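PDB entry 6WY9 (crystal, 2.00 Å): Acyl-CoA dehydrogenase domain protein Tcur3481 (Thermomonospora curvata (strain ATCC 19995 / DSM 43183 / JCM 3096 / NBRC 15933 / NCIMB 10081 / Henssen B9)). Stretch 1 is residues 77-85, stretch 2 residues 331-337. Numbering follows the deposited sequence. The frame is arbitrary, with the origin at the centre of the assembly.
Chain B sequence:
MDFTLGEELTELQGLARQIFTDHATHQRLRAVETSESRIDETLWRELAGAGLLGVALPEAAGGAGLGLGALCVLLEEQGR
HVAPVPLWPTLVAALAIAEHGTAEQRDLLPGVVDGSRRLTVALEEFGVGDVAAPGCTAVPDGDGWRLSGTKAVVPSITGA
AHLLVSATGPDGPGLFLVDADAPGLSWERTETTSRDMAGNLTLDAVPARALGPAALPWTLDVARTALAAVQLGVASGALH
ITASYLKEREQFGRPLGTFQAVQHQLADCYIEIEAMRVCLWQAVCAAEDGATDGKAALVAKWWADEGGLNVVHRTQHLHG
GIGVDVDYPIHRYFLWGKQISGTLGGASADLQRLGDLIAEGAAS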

# COMPACT_ATOMS: atom_id res chain seq x y z
N GLU B 77 2.49 15.77 -23.02
CA GLU B 77 3.46 15.31 -24.02
C GLU B 77 4.89 15.59 -23.59
O GLU B 77 5.79 14.79 -23.87
N GLN B 78 5.14 16.75 -22.99
CA GLN B 78 6.50 17.02 -22.53
C GLN B 78 6.97 15.95 -21.55
O GLN B 78 8.08 15.42 -21.68
N GLY B 79 6.13 15.61 -20.55
CA GLY B 79 6.54 14.58 -19.60
C GLY B 79 6.74 13.22 -20.23
O GLY B 79 7.62 12.45 -19.81
N ARG B 80 5.96 12.90 -21.26
CA ARG B 80 6.14 11.62 -21.95
C ARG B 80 7.56 11.42 -22.47
O ARG B 80 8.03 10.29 -22.61
N HIS B 81 8.24 12.52 -22.77
CA HIS B 81 9.58 12.52 -23.36
C HIS B 81 10.67 13.09 -22.46
O HIS B 81 11.78 13.31 -22.93
N VAL B 82 10.34 13.39 -21.19
CA VAL B 82 11.23 14.05 -20.23
C VAL B 82 12.01 15.15 -20.96
O VAL B 82 13.23 15.22 -20.90
N ALA B 83 11.30 16.02 -21.68
CA ALA B 83 11.99 16.95 -22.59
C ALA B 83 12.47 18.16 -21.80
O ALA B 83 11.67 18.78 -21.08
N PRO B 84 13.78 18.48 -21.85
CA PRO B 84 14.31 19.52 -20.94
C PRO B 84 14.06 20.96 -21.38
O PRO B 84 14.94 21.66 -21.89
N VAL B 85 12.84 21.44 -21.16
CA VAL B 85 12.52 22.87 -21.35
C VAL B 85 11.60 23.32 -20.22
O VAL B 85 10.76 22.57 -19.74
N HIS B 331 15.70 5.65 -16.34
CA HIS B 331 16.10 6.33 -15.09
C HIS B 331 15.69 7.81 -15.09
O HIS B 331 15.51 8.40 -14.02
N ARG B 332 15.55 8.45 -16.26
CA ARG B 332 15.13 9.85 -16.27
C ARG B 332 13.68 9.99 -15.83
O ARG B 332 13.32 10.99 -15.19
N TYR B 333 12.83 9.03 -16.18
CA TYR B 333 11.44 9.06 -15.72
C TYR B 333 11.39 8.93 -14.20
O TYR B 333 10.63 9.65 -13.53
N PHE B 334 12.24 8.07 -13.64
CA PHE B 334 12.36 7.99 -12.18
C PHE B 334 12.75 9.35 -11.59
O PHE B 334 12.14 9.82 -10.61
N LEU B 335 13.78 10.00 -12.16
CA LEU B 335 14.25 11.28 -11.62
C LEU B 335 13.17 12.36 -11.71
O LEU B 335 12.94 13.11 -10.75
N TRP B 336 12.53 12.50 -12.89
CA TRP B 336 11.43 13.44 -13.05
C TRP B 336 10.26 13.12 -12.11
O TRP B 336 9.71 14.01 -11.44
N GLY B 337 9.83 11.86 -12.09
CA GLY B 337 8.68 11.50 -11.27
C GLY B 337 8.92 11.82 -9.81
O GLY B 337 8.07 12.42 -9.14

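Stretch 1 enters as the end of a helix and then turns into a loop, and this turn lies against one side of the helix that makes up stretch 2. Two aromatic residues of that helix, Tyr333 and Trp336, receive nearly all of the contact, and Val82 sits at its centre.

Glu77 is out of reach of the other helix. Glu77 OE2 forms a salt bridge with Arg80 NH1 at 2.7 Å. Gln78 starts sideways, but its extended t, t rotamer carries the amide nearer to stretch 2, where Gln78 NE2 lies 3.7 Å from Trp336 CH2 at the indole edge. Gln78 NE2 donates to Ala83 O at 2.9 Å, nearly linearly, and more weakly to Val85 O at 2.9 Å. A long side chain ending in an amide thus ties the helix to the loop that follows it.

Gly79 has no side chain, and its backbone approaches both aromatics: Gly79 O is 3.8 Å from Tyr333 CE2 and Gly79 CA 4.5 Å from Trp336 CZ3. The CA-to-CB bond of Arg80 points away (chi1 -114°, between wells); its close contact is made by its backbone O. Tyr333 OH donates a hydrogen bond to Arg80 O at 2.7 Å, with the carbonyl O near the plane of the ring. Tyr333 has chi1 m; its CA-to-CB bond runs sideways, yet the length of the phenol brings the hydroxyl to this carbonyl. His81 also points away, and with its m rotamer His81 ND1 donates to Glu77 O at 3.0 Å.

Val82 has positive phi and psi (40°/51°), unusual for a branched residue, and chi1 m. Val82 CG1 lies over the Tyr333 face, 3.7 Å from the ring centroid, while Val82 CA lies over the Trp336 face, 3.6 Å from the centroid of the six-membered ring. Both are CH-pi contacts close to the ring normals. Val82 CB is 3.8 Å from Trp336 CE2. The two methyls of valine diverge, so CG1 can lie on the Tyr333 ring while Val82 CG2 reaches Arg332 CB at 4.0 Å. Arg332 starts toward stretch 1 but its end leads away to partners elsewhere in the structure.

The CA-to-CB bond of Trp336 (chi1 m, chi2 51°) points toward stretch 1, and its broad indole extends beyond Val82. Ala83 turns its methyl away, leaving Ala83 O 3.2 Å from Trp336 CH2 at the ring edge. Pro84 comes less close, with Pro84 N 4.4 Å from Trp336 CZ2, and Val85 makes no contact.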

# COMPACT_ATOMS: atom_id res chain seq x y z
CB GLU B 77 3.26 15.98 -25.38
CG GLU B 77 2.25 15.30 -26.21
CD GLU B 77 2.49 13.80 -26.39
OE1 GLU B 77 3.57 13.30 -26.81
OE2 GLU B 77 1.52 13.11 -26.15
CB GLN B 78 6.62 18.41 -21.91
CG GLN B 78 7.96 18.51 -21.18
CD GLN B 78 8.10 19.71 -20.29
OE1 GLN B 78 7.11 20.26 -19.76
NE2 GLN B 78 9.34 20.10 -20.05
CB ARG B 80 5.17 11.54 -23.12
CG ARG B 80 4.14 10.51 -22.99
CD ARG B 80 3.18 10.65 -24.14
NE ARG B 80 1.86 10.18 -23.75
CZ ARG B 80 0.83 10.98 -23.49
NH1 ARG B 80 0.93 12.31 -23.59
NH2 ARG B 80 -0.33 10.42 -23.15
CB HIS B 81 9.56 13.34 -24.65
CG HIS B 81 8.64 12.76 -25.67
ND1 HIS B 81 7.36 13.22 -25.84
CD2 HIS B 81 8.79 11.72 -26.51
CE1 HIS B 81 6.76 12.51 -26.77
NE2 HIS B 81 7.61 11.58 -27.19
CB VAL B 82 12.12 13.01 -19.49
CG1 VAL B 82 11.21 12.12 -18.52
CG2 VAL B 82 12.86 12.07 -20.43
CB ALA B 83 11.08 17.40 -23.72
CB PRO B 84 15.81 19.19 -20.91
CG PRO B 84 16.09 18.64 -22.32
CD PRO B 84 14.86 17.77 -22.57
CB VAL B 85 11.82 23.15 -22.71
CG1 VAL B 85 12.80 23.31 -23.84
CG2 VAL B 85 10.80 22.04 -23.05
CB HIS B 331 17.60 6.25 -14.88
CG HIS B 331 18.38 7.15 -15.81
ND1 HIS B 331 18.51 6.86 -17.16
CD2 HIS B 331 19.01 8.33 -15.61
CE1 HIS B 331 19.23 7.80 -17.74
NE2 HIS B 331 19.55 8.71 -16.82
CB ARG B 332 15.32 10.47 -17.67
CG ARG B 332 16.79 10.59 -18.08
CD ARG B 332 17.00 11.67 -19.17
NE ARG B 332 18.38 11.62 -19.66
CZ ARG B 332 18.86 10.70 -20.50
NH1 ARG B 332 20.15 10.74 -20.87
NH2 ARG B 332 18.06 9.76 -20.99
CB TYR B 333 10.66 7.92 -16.40
CG TYR B 333 10.57 8.20 -17.89
CD1 TYR B 333 11.66 7.95 -18.73
CD2 TYR B 333 9.43 8.80 -18.43
CE1 TYR B 333 11.60 8.28 -20.09
CE2 TYR B 333 9.36 9.12 -19.80
CZ TYR B 333 10.45 8.86 -20.61
OH TYR B 333 10.36 9.18 -21.95
CB PHE B 334 13.40 6.92 -11.77
CG PHE B 334 13.51 6.80 -10.29
CD1 PHE B 334 12.46 6.26 -9.56
CD2 PHE B 334 14.61 7.32 -9.62
CE1 PHE B 334 12.52 6.20 -8.15
CE2 PHE B 334 14.68 7.24 -8.23
CZ PHE B 334 13.62 6.68 -7.49
CB LEU B 335 15.54 11.74 -12.32
CG LEU B 335 16.76 10.80 -12.21
CD1 LEU B 335 17.96 11.39 -12.96
CD2 LEU B 335 17.06 10.62 -10.69
CB TRP B 336 10.93 13.44 -14.51
CG TRP B 336 11.78 14.30 -15.43
CD1 TRP B 336 13.13 14.27 -15.56
CD2 TRP B 336 11.29 15.30 -16.36
NE1 TRP B 336 13.52 15.18 -16.52
CE2 TRP B 336 12.42 15.83 -17.02
CE3 TRP B 336 10.02 15.78 -16.70
CZ2 TRP B 336 12.32 16.84 -18.00
CZ3 TRP B 336 9.92 16.78 -17.70
CH2 TRP B 336 11.07 17.30 -18.33